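Exopolyphosphatase (Aquifex aeolicus, PDB 1T6C) probably hydrolyses phosphoanhydride bonds of inorganic polyphosphate and guanosine pentaphosphate, and is a calcium-binding Ppx/GppA phosphatase with an actin-like fold. Local coordinates at residues R13-D18 with V24-A29; L36-E41 with G303-E308; F248-E253 with K261-V266. All blocks are in the same frame, centred on the assembly; numbering follows the deposited sequence.

Interaction 1 of 3, residues R13-D18 with V24-A29; sequences RVASID and VRLTIA
Ile-17 and Leu-26 meet across the beta hairpin that opens the actin-like fold, as an antiparallel non-hydrogen-bonded pair. Their side chains cross obliquely, with CG1 of Ile-17 3.8 Å from CD1 of Leu-26. Leu-26 places CG opposite its own N (chi1 169°), and chi2 of 67° swings CD1 over the partner strand, where it also lies 3.6 Å from Ser-16 O. Next along this face, CB of Ala-15 rests 4.1 Å from CG1 of Ile-28. Leu-70 and Tyr-73 of helix 60-79 cover Ile-17 and Leu-26, respectively.

The other face carries Val-14, Ser-16 and Asp-18 opposite Ala-29, Thr-27 and Arg-25, and helix 300-313 packs on its Ser-16, Thr-27 and Ala-29. Asp-18, in one of its two conformers, runs beside Arg-25 in the same direction, carboxylate and guanidinium planes 50° apart, yet their charged ends do not meet; Asp-18 OD2 forms its salt bridge with Arg-301 instead. OG of Ser-16 lies 3.6 Å from CB of Thr-27 and is hydrogen-bonded to Arg-301 O. A water joins three side chains, 3.0 Å from Ser-16 OG, 2.8 Å from Asp-18 OD1 and 2.9 Å from Thr-27 OG1, which helps satisfy the polar groups of this face. Six backbone bonds join the strands, among them the nearly straight one from Ala-29 N to Val-14 O, 2.8 Å long.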
loop_
_atom_site.group_PDB
_atom_site.type_symbol
_atom_site.label_atom_id
_atom_site.label_comp_id
_atom_site.label_asym_id
_atom_site.label_seq_id
_atom_site.Cartn_x
_atom_site.Cartn_y
_atom_site.Cartn_z
ATOM N N ARG A 13 -11.562 -20.656 -4.678
ATOM C CA ARG A 13 -11.571 -19.381 -3.967
ATOM C C ARG A 13 -10.388 -19.297 -3.010
ATOM O O ARG A 13 -10.004 -20.286 -2.367
ATOM C CB ARG A 13 -12.879 -19.203 -3.222
ATOM C CG ARG A 13 -14.063 -19.082 -4.147
ATOM C CD ARG A 13 -15.363 -19.128 -3.426
ATOM N NE ARG A 13 -16.448 -18.738 -4.302
ATOM C CZ ARG A 13 -17.697 -18.686 -3.904
ATOM N NH1 ARG A 13 -18.027 -18.982 -2.645
ATOM N NH2 ARG A 13 -18.634 -18.308 -4.744
ATOM N N VAL A 14 -9.809 -18.095 -2.912
ATOM C CA VAL A 14 -8.643 -17.805 -2.069
ATOM C C VAL A 14 -8.917 -16.494 -1.347
ATOM O O VAL A 14 -9.733 -15.688 -1.787
ATOM C CB VAL A 14 -7.320 -17.758 -2.901
ATOM C CG1 VAL A 14 -7.119 -19.110 -3.572
ATOM C CG2 VAL A 14 -7.308 -16.650 -3.908
ATOM N N ALA A 15 -8.278 -16.307 -0.210
ATOM C CA ALA A 15 -8.476 -15.101 0.566
ATOM C C ALA A 15 -7.209 -14.633 1.232
ATOM O O ALA A 15 -6.318 -15.420 1.557
ATOM C CB ALA A 15 -9.493 -15.337 1.621
ATOM N N SER A 16 -7.185 -13.331 1.502
ATOM C CA SER A 16 -6.113 -12.699 2.243
ATOM C C SER A 16 -6.718 -11.881 3.352
ATOM O O SER A 16 -7.805 -11.331 3.178
ATOM C CB SER A 16 -5.213 -11.808 1.360
ATOM O OG SER A 16 -5.913 -10.698 0.885
ATOM N N ILE A 17 -6.015 -11.837 4.472
ATOM C CA ILE A 17 -6.359 -10.954 5.603
ATOM C C ILE A 17 -5.098 -10.166 5.887
ATOM O O ILE A 17 -4.008 -10.729 5.986
ATOM C CB ILE A 17 -6.780 -11.778 6.797
ATOM C CG1 ILE A 17 -8.109 -12.476 6.520
ATOM C CG2 ILE A 17 -6.861 -10.898 8.020
ATOM C CD1 ILE A 17 -8.539 -13.431 7.602
ATOM N N ASP A 18 -5.241 -8.853 5.992
ATOM C CA ASP A 18 -4.157 -7.953 6.357
ATOM C C ASP A 18 -4.542 -7.166 7.605
ATOM O O ASP A 18 -5.560 -6.500 7.634
ATOM C CB ASP A 18 -3.668 -7.088 5.206
ATOM C CG ASP A 18 -4.650 -6.148 4.731
ATOM O OD1 ASP A 18 -5.688 -6.615 4.186
ATOM O OD2 ASP A 18 -4.472 -4.905 4.825
ATOM N N VAL A 24 -8.270 -3.822 9.746
ATOM C CA VAL A 24 -8.167 -5.243 9.484
ATOM C C VAL A 24 -9.028 -5.515 8.261
ATOM O O VAL A 24 -10.213 -5.201 8.252
ATOM C CB VAL A 24 -8.691 -6.055 10.684
ATOM C CG1 VAL A 24 -8.493 -7.556 10.469
ATOM C CG2 VAL A 24 -7.996 -5.586 11.987
ATOM N N ARG A 25 -8.426 -6.112 7.239
ATOM C CA ARG A 25 -9.082 -6.221 5.928
ATOM C C ARG A 25 -9.070 -7.623 5.386
ATOM O O ARG A 25 -8.066 -8.320 5.536
ATOM C CB ARG A 25 -8.436 -5.281 4.949
ATOM C CG ARG A 25 -8.750 -3.812 5.302
ATOM C CD ARG A 25 -8.256 -2.825 4.365
ATOM N NE ARG A 25 -8.894 -2.954 3.075
ATOM C CZ ARG A 25 -8.733 -2.085 2.101
ATOM N NH1 ARG A 25 -7.984 -1.011 2.282
ATOM N NH2 ARG A 25 -9.345 -2.293 0.947
ATOM N N LEU A 26 -10.188 -7.998 4.778
ATOM C CA LEU A 26 -10.400 -9.321 4.177
ATOM C C LEU A 26 -10.656 -9.129 2.679
ATOM O O LEU A 26 -11.427 -8.253 2.272
ATOM C CB LEU A 26 -11.628 -9.993 4.792
ATOM C CG LEU A 26 -12.131 -11.269 4.099
ATOM C CD1 LEU A 26 -11.119 -12.420 4.250
ATOM C CD2 LEU A 26 -13.520 -11.664 4.610
ATOM N N THR A 27 -10.009 -9.948 1.861
ATOM C CA THR A 27 -10.232 -9.990 0.434
ATOM C C THR A 27 -10.415 -11.440 -0.022
ATOM O O THR A 27 -9.603 -12.268 0.294
ATOM C CB THR A 27 -9.036 -9.351 -0.331
ATOM O OG1 THR A 27 -8.727 -8.052 0.214
ATOM C CG2 THR A 27 -9.389 -9.152 -1.812
ATOM N N ILE A 28 -11.504 -11.731 -0.719
ATOM C CA ILE A 28 -11.792 -13.071 -1.224
ATOM C C ILE A 28 -11.846 -12.963 -2.731
ATOM O O ILE A 28 -12.497 -12.055 -3.258
ATOM C CB ILE A 28 -13.106 -13.662 -0.696
ATOM C CG1 ILE A 28 -13.136 -13.714 0.842
ATOM C CG2 ILE A 28 -13.306 -15.056 -1.263
ATOM C CD1 ILE A 28 -14.386 -14.332 1.444
ATOM N N ALA A 29 -11.172 -13.883 -3.418
ATOM C CA ALA A 29 -11.142 -13.890 -4.874
ATOM C C ALA A 29 -11.485 -15.289 -5.359
ATOM O O ALA A 29 -11.301 -16.271 -4.635
ATOM C CB ALA A 29 -9.822 -13.479 -5.357
HETATM O O HOH W 1 -7.022 -8.403 2.477
#

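Interaction 2 of 3, residues L36-E41 with G303-E308; sequences LSIILE and GVLVSE
Leu-36 reaches across to Val-306 where helix 300-313, near the end of the chain, lies over one face of the sheet that contains edge strand 35-45. This is an alpha/beta layer contact, the local axes of segments 36-41 and 303-308 approaching to 10.4 Å at an angle of 127°. The tight part is purely apolar and small. CD1 of Leu-36 sits 3.7 Å from CG2 of Val-306, the two side chains crossing at about a right angle, and the same methyl is 4.2 Å from CB of Leu-305. Chi1 of Leu-36, -100°, departs from a staggered value, which may reflect some strain. Further along the strand, Ile-38, in one of its two conformers, crosses Leu-305 at about a right angle, their CD1 atoms 3.8 Å apart. Leu-305 continues onto Val-14, Ser-16 and Thr-27, and Trp-298 touches both Leu-36 and Ile-38.

Past Ile-38 the contact is loose. The strand carries a classic beta bulge, Ile-39 and Leu-40 together pairing with Ile-28, and from there to exposed Glu-41 nothing touches segment 303-308. At the buried end, by contrast, Leu-36 N is hydrogen-bonded to OH of Tyr-132, whose side chain also touches Val-306.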
loop_
_atom_site.group_PDB
_atom_site.type_symbol
_atom_site.label_atom_id
_atom_site.label_comp_id
_atom_site.label_asym_id
_atom_site.label_seq_id
_atom_site.Cartn_x
_atom_site.Cartn_y
_atom_site.Cartn_z
ATOM N N LEU A 36 -8.052 -14.172 -11.853
ATOM C CA LEU A 36 -8.452 -13.789 -10.498
ATOM C C LEU A 36 -9.488 -12.673 -10.538
ATOM O O LEU A 36 -9.242 -11.619 -11.148
ATOM C CB LEU A 36 -7.242 -13.248 -9.743
ATOM C CG LEU A 36 -6.457 -14.069 -8.748
ATOM C CD1 LEU A 36 -5.373 -13.152 -8.183
ATOM C CD2 LEU A 36 -7.298 -14.632 -7.648
ATOM N N SER A 37 -10.634 -12.879 -9.894
ATOM C CA SER A 37 -11.628 -11.830 -9.735
ATOM C C SER A 37 -11.967 -11.721 -8.265
ATOM O O SER A 37 -12.177 -12.752 -7.612
ATOM C CB SER A 37 -12.899 -12.200 -10.499
ATOM O OG SER A 37 -12.635 -12.475 -11.868
ATOM N N ILE A 38 -12.044 -10.493 -7.759
ATOM C CA ILE A 38 -12.373 -10.258 -6.364
ATOM C C ILE A 38 -13.877 -10.348 -6.209
ATOM O O ILE A 38 -14.611 -9.668 -6.918
ATOM C CB ILE A 38 -11.899 -8.824 -5.940
ATOM C CG1 ILE A 38 -10.449 -8.551 -6.380
ATOM C CG2 ILE A 38 -12.081 -8.633 -4.455
ATOM C CD1 ILE A 38 -9.469 -9.640 -6.052
ATOM N N ILE A 39 -14.329 -11.160 -5.266
ATOM C CA ILE A 39 -15.754 -11.382 -5.030
ATOM C C ILE A 39 -16.271 -10.913 -3.675
ATOM O O ILE A 39 -17.473 -10.799 -3.472
ATOM C CB ILE A 39 -16.099 -12.865 -5.270
ATOM C CG1 ILE A 39 -15.358 -13.779 -4.284
ATOM C CG2 ILE A 39 -15.752 -13.241 -6.722
ATOM C CD1 ILE A 39 -15.853 -15.181 -4.284
ATOM N N LEU A 40 -15.364 -10.634 -2.744
ATOM C CA LEU A 40 -15.764 -10.068 -1.481
ATOM C C LEU A 40 -14.616 -9.311 -0.851
ATOM O O LEU A 40 -13.497 -9.760 -0.884
ATOM C CB LEU A 40 -16.266 -11.136 -0.521
ATOM C CG LEU A 40 -17.059 -10.547 0.644
ATOM C CD1 LEU A 40 -18.541 -10.502 0.283
ATOM C CD2 LEU A 40 -16.869 -11.348 1.864
ATOM N N GLU A 41 -14.923 -8.155 -0.277
ATOM C CA GLU A 41 -13.959 -7.393 0.505
ATOM C C GLU A 41 -14.645 -6.880 1.741
ATOM O O GLU A 41 -15.806 -6.450 1.657
ATOM C CB GLU A 41 -13.401 -6.201 -0.286
ATOM C CG GLU A 41 -12.566 -6.631 -1.475
ATOM C CD GLU A 41 -12.331 -5.531 -2.466
ATOM O OE1 GLU A 41 -13.315 -5.130 -3.148
ATOM O OE2 GLU A 41 -11.156 -5.101 -2.597
ATOM N N GLY A 303 -1.756 -9.188 -3.923
ATOM C CA GLY A 303 -0.550 -9.978 -4.191
ATOM C C GLY A 303 -0.486 -11.227 -3.351
ATOM O O GLY A 303 0.056 -12.249 -3.771
ATOM N N VAL A 304 -1.026 -11.153 -2.136
ATOM C CA VAL A 304 -1.170 -12.355 -1.337
ATOM C C VAL A 304 -2.060 -13.395 -2.048
ATOM O O VAL A 304 -1.781 -14.600 -2.011
ATOM C CB VAL A 304 -1.723 -12.009 0.070
ATOM C CG1 VAL A 304 -2.102 -13.276 0.866
ATOM C CG2 VAL A 304 -0.711 -11.173 0.861
ATOM N N LEU A 305 -3.098 -12.929 -2.723
ATOM C CA LEU A 305 -3.992 -13.811 -3.470
ATOM C C LEU A 305 -3.228 -14.438 -4.630
ATOM O O LEU A 305 -3.349 -15.639 -4.899
ATOM C CB LEU A 305 -5.198 -13.065 -4.002
ATOM C CG LEU A 305 -6.011 -12.230 -3.025
ATOM C CD1 LEU A 305 -6.966 -11.364 -3.792
ATOM C CD2 LEU A 305 -6.745 -13.119 -2.035
ATOM N N VAL A 306 -2.436 -13.624 -5.316
ATOM C CA VAL A 306 -1.646 -14.124 -6.428
ATOM C C VAL A 306 -0.681 -15.202 -5.928
ATOM O O VAL A 306 -0.517 -16.246 -6.559
ATOM C CB VAL A 306 -0.880 -12.991 -7.154
ATOM C CG1 VAL A 306 0.065 -13.583 -8.180
ATOM C CG2 VAL A 306 -1.858 -12.026 -7.830
ATOM N N SER A 307 -0.048 -14.959 -4.794
ATOM C CA SER A 307 0.901 -15.900 -4.221
ATOM C C SER A 307 0.228 -17.241 -3.947
ATOM O O SER A 307 0.819 -18.294 -4.212
ATOM C CB SER A 307 1.495 -15.321 -2.946
ATOM O OG SER A 307 2.340 -16.252 -2.305
ATOM N N GLU A 308 -1.011 -17.205 -3.465
ATOM C CA GLU A 308 -1.719 -18.433 -3.147
ATOM C C GLU A 308 -2.012 -19.216 -4.406
ATOM O O GLU A 308 -1.908 -20.444 -4.397
ATOM C CB GLU A 308 -3.002 -18.164 -2.337
ATOM C CG GLU A 308 -2.748 -17.844 -0.867
ATOM C CD GLU A 308 -1.843 -18.847 -0.118
ATOM O OE1 GLU A 308 -2.092 -20.076 -0.182
ATOM O OE2 GLU A 308 -0.877 -18.407 0.547
#

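Interaction 3 of 3, residues F248-E253 with K261-V266; sequences FDTFKE and KRFRQV
Phe-251 and Phe-263 form the aromatic part of a hydrophobic cluster among helices 214-223, 241-251, 256-262 and 274-288, where the end of helix 241-251 meets the chain leaving helix 256-262. Their rings are oblique, centroids 5.3 Å apart and planes at 56°. CE2 of Phe-251 approaches CD1 of Phe-263 to 3.8 Å, and Trp-247 adds an edge-to-face partner to Phe-263. Arg-262 folds against Phe-263, whose CZ stands 3.7 Å above the centre of the guanidinium plane.

Aliphatic groups complete the contact. Thr-250 holds CG2 opposite its backbone N while OG1 turns back to Lys-246 O; the methyl thereby comes 3.7 Å from CE1 of Phe-263. CG2 of Val-266 lies 3.8 Å from CZ of Phe-251, the two side chains running antiparallel alongside one another. Phe-251 also packs on Leu-222, Leu-275 and Ile-278. Replacing Phe-251 by an alanine would remove the ring, and is likely to open a gap and leave the Phe-263 ring and the Val-266 methyl without their shared partner.

No polar bond joins the two segments; polar groups pair within a segment or with neighbouring residues. A type I turn, closed by Val-266 N to Phe-263 O at 3.0 Å, lets Phe-263 and Val-266 both reach Phe-251. Lys-252 NZ makes a long, weak salt bridge to Asp-249 OD1, and one to Glu-185 OE1. With only ring and methyl surfaces meeting between the segments, the fit depends on shape and burial, while polar bonds set the local backbone and hydroxyl positions.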
loop_
_atom_site.group_PDB
_atom_site.type_symbol
_atom_site.label_atom_id
_atom_site.label_comp_id
_atom_site.label_asym_id
_atom_site.label_seq_id
_atom_site.Cartn_x
_atom_site.Cartn_y
_atom_site.Cartn_z
ATOM N N PHE A 248 1.737 18.365 -8.037
ATOM C CA PHE A 248 2.527 18.827 -6.908
ATOM C C PHE A 248 2.418 20.352 -6.764
ATOM O O PHE A 248 2.142 20.878 -5.704
ATOM C CB PHE A 248 3.998 18.399 -7.014
ATOM C CG PHE A 248 4.754 18.662 -5.751
ATOM C CD1 PHE A 248 4.832 17.696 -4.757
ATOM C CD2 PHE A 248 5.345 19.890 -5.519
ATOM C CE1 PHE A 248 5.467 17.957 -3.540
ATOM C CE2 PHE A 248 5.988 20.130 -4.347
ATOM C CZ PHE A 248 6.046 19.162 -3.350
ATOM N N ASP A 249 2.585 21.057 -7.868
ATOM C CA ASP A 249 2.520 22.506 -7.851
ATOM C C ASP A 249 1.129 23.036 -7.471
ATOM O O ASP A 249 1.018 24.076 -6.816
ATOM C CB ASP A 249 2.956 23.057 -9.198
ATOM C CG ASP A 249 4.438 22.892 -9.444
ATOM O OD1 ASP A 249 5.242 22.600 -8.508
ATOM O OD2 ASP A 249 4.863 22.979 -10.614
ATOM N N THR A 250 0.083 22.292 -7.811
ATOM C CA THR A 250 -1.282 22.639 -7.467
ATOM C C THR A 250 -1.487 22.488 -5.979
ATOM O O THR A 250 -1.924 23.413 -5.294
ATOM C CB THR A 250 -2.237 21.712 -8.245
ATOM O OG1 THR A 250 -2.179 22.071 -9.633
ATOM C CG2 THR A 250 -3.672 21.883 -7.866
ATOM N N PHE A 251 -1.134 21.327 -5.453
ATOM C CA PHE A 251 -1.396 21.077 -4.031
ATOM C C PHE A 251 -0.510 21.910 -3.119
ATOM O O PHE A 251 -0.909 22.266 -2.022
ATOM C CB PHE A 251 -1.283 19.587 -3.712
ATOM C CG PHE A 251 -2.484 18.826 -4.092
ATOM C CD1 PHE A 251 -2.477 17.990 -5.165
ATOM C CD2 PHE A 251 -3.663 18.995 -3.385
ATOM C CE1 PHE A 251 -3.634 17.272 -5.506
ATOM C CE2 PHE A 251 -4.812 18.332 -3.759
ATOM C CZ PHE A 251 -4.789 17.462 -4.814
ATOM N N LYS A 252 0.674 22.309 -3.564
ATOM C CA LYS A 252 1.537 23.116 -2.720
ATOM C C LYS A 252 0.973 24.524 -2.491
ATOM O O LYS A 252 1.442 25.201 -1.608
ATOM C CB LYS A 252 2.982 23.108 -3.250
ATOM C CG LYS A 252 3.269 24.058 -4.370
ATOM C CD LYS A 252 4.753 23.905 -4.794
ATOM C CE LYS A 252 5.131 24.904 -5.864
ATOM N NZ LYS A 252 6.565 24.748 -6.278
ATOM N N GLU A 253 -0.036 24.925 -3.255
ATOM C CA GLU A 253 -0.683 26.230 -3.113
ATOM C C GLU A 253 -2.014 26.156 -2.383
ATOM O O GLU A 253 -2.704 27.182 -2.235
ATOM C CB GLU A 253 -0.949 26.824 -4.497
ATOM C CG GLU A 253 0.286 27.040 -5.331
ATOM C CD GLU A 253 1.304 28.005 -4.718
ATOM O OE1 GLU A 253 2.535 27.810 -4.998
ATOM O OE2 GLU A 253 0.902 28.948 -3.958
ATOM N N LYS A 261 -12.044 19.773 -0.436
ATOM C CA LYS A 261 -13.146 20.584 -0.926
ATOM C C LYS A 261 -12.976 20.893 -2.406
ATOM O O LYS A 261 -13.934 20.837 -3.167
ATOM C CB LYS A 261 -13.226 21.891 -0.150
ATOM C CG LYS A 261 -13.484 21.694 1.334
ATOM C CD LYS A 261 -13.501 23.043 2.027
ATOM C CE LYS A 261 -13.975 22.985 3.465
ATOM N NZ LYS A 261 -13.619 24.283 4.133
ATOM N N ARG A 262 -11.765 21.241 -2.795
ATOM C CA ARG A 262 -11.460 21.581 -4.199
ATOM C C ARG A 262 -11.400 20.371 -5.104
ATOM O O ARG A 262 -11.828 20.436 -6.253
ATOM C CB ARG A 262 -10.141 22.361 -4.267
ATOM C CG ARG A 262 -9.671 22.773 -5.632
ATOM C CD ARG A 262 -10.605 23.699 -6.436
ATOM N NE ARG A 262 -10.110 23.891 -7.793
ATOM C CZ ARG A 262 -10.268 23.045 -8.786
ATOM N NH1 ARG A 262 -10.913 21.898 -8.607
ATOM N NH2 ARG A 262 -9.751 23.307 -9.981
ATOM N N PHE A 263 -10.866 19.272 -4.575
ATOM C CA PHE A 263 -10.656 18.039 -5.340
ATOM C C PHE A 263 -11.313 16.893 -4.567
ATOM O O PHE A 263 -10.705 16.300 -3.675
ATOM C CB PHE A 263 -9.157 17.793 -5.547
ATOM C CG PHE A 263 -8.499 18.833 -6.409
ATOM C CD1 PHE A 263 -7.621 19.774 -5.853
ATOM C CD2 PHE A 263 -8.776 18.907 -7.745
ATOM C CE1 PHE A 263 -7.031 20.740 -6.657
ATOM C CE2 PHE A 263 -8.157 19.852 -8.569
ATOM C CZ PHE A 263 -7.301 20.788 -8.016
ATOM N N ARG A 264 -12.550 16.588 -4.951
ATOM C CA ARG A 264 -13.409 15.645 -4.235
ATOM C C ARG A 264 -12.809 14.270 -4.018
ATOM O O ARG A 264 -13.119 13.611 -3.029
ATOM C CB ARG A 264 -14.702 15.446 -5.027
ATOM C CG ARG A 264 -15.619 16.599 -4.987
ATOM C CD ARG A 264 -16.912 16.353 -5.732
ATOM N NE ARG A 264 -17.544 17.659 -5.886
ATOM C CZ ARG A 264 -18.225 18.264 -4.937
ATOM N NH1 ARG A 264 -18.466 17.650 -3.781
ATOM N NH2 ARG A 264 -18.729 19.472 -5.181
ATOM N N GLN A 265 -11.942 13.837 -4.921
ATOM C CA GLN A 265 -11.344 12.509 -4.825
ATOM C C GLN A 265 -10.345 12.381 -3.686
ATOM O O GLN A 265 -10.076 11.275 -3.210
ATOM C CB GLN A 265 -10.694 12.128 -6.150
ATOM C CG GLN A 265 -11.703 12.060 -7.283
ATOM C CD GLN A 265 -11.687 13.292 -8.173
ATOM O OE1 GLN A 265 -11.635 14.444 -7.678
ATOM N NE2 GLN A 265 -11.671 13.069 -9.497
ATOM N N VAL A 266 -9.806 13.510 -3.232
ATOM C CA VAL A 266 -8.913 13.507 -2.066
ATOM C C VAL A 266 -9.664 13.206 -0.783
ATOM O O VAL A 266 -10.536 13.981 -0.395
ATOM C CB VAL A 266 -8.174 14.882 -1.944
ATOM C CG1 VAL A 266 -7.221 14.877 -0.771
ATOM C CG2 VAL A 266 -7.418 15.155 -3.263
#

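In the fold
From the N terminus, interaction 1 closes first, pairing strands 12-19 and 23-32 across a short turn. The chain then enters strand 35-45, which extends the same sheet: Ile-28 N lies 2.8 Å from Leu-40 O, a probable hydrogen bond. Interaction 2 starts on this strand and closes a loop of 261 intervening residues when helix 300-313 returns to the first sheet, so the two contacts adjoin, centres 7 Å apart. Interaction 3 is nested inside that loop and closes over seven residues among the helices on the opposite side of the chain's centre, about 32 Å from both other contacts between centres. It is local, whereas interaction 2 brings the C-terminal helix back onto the N-terminal sheet.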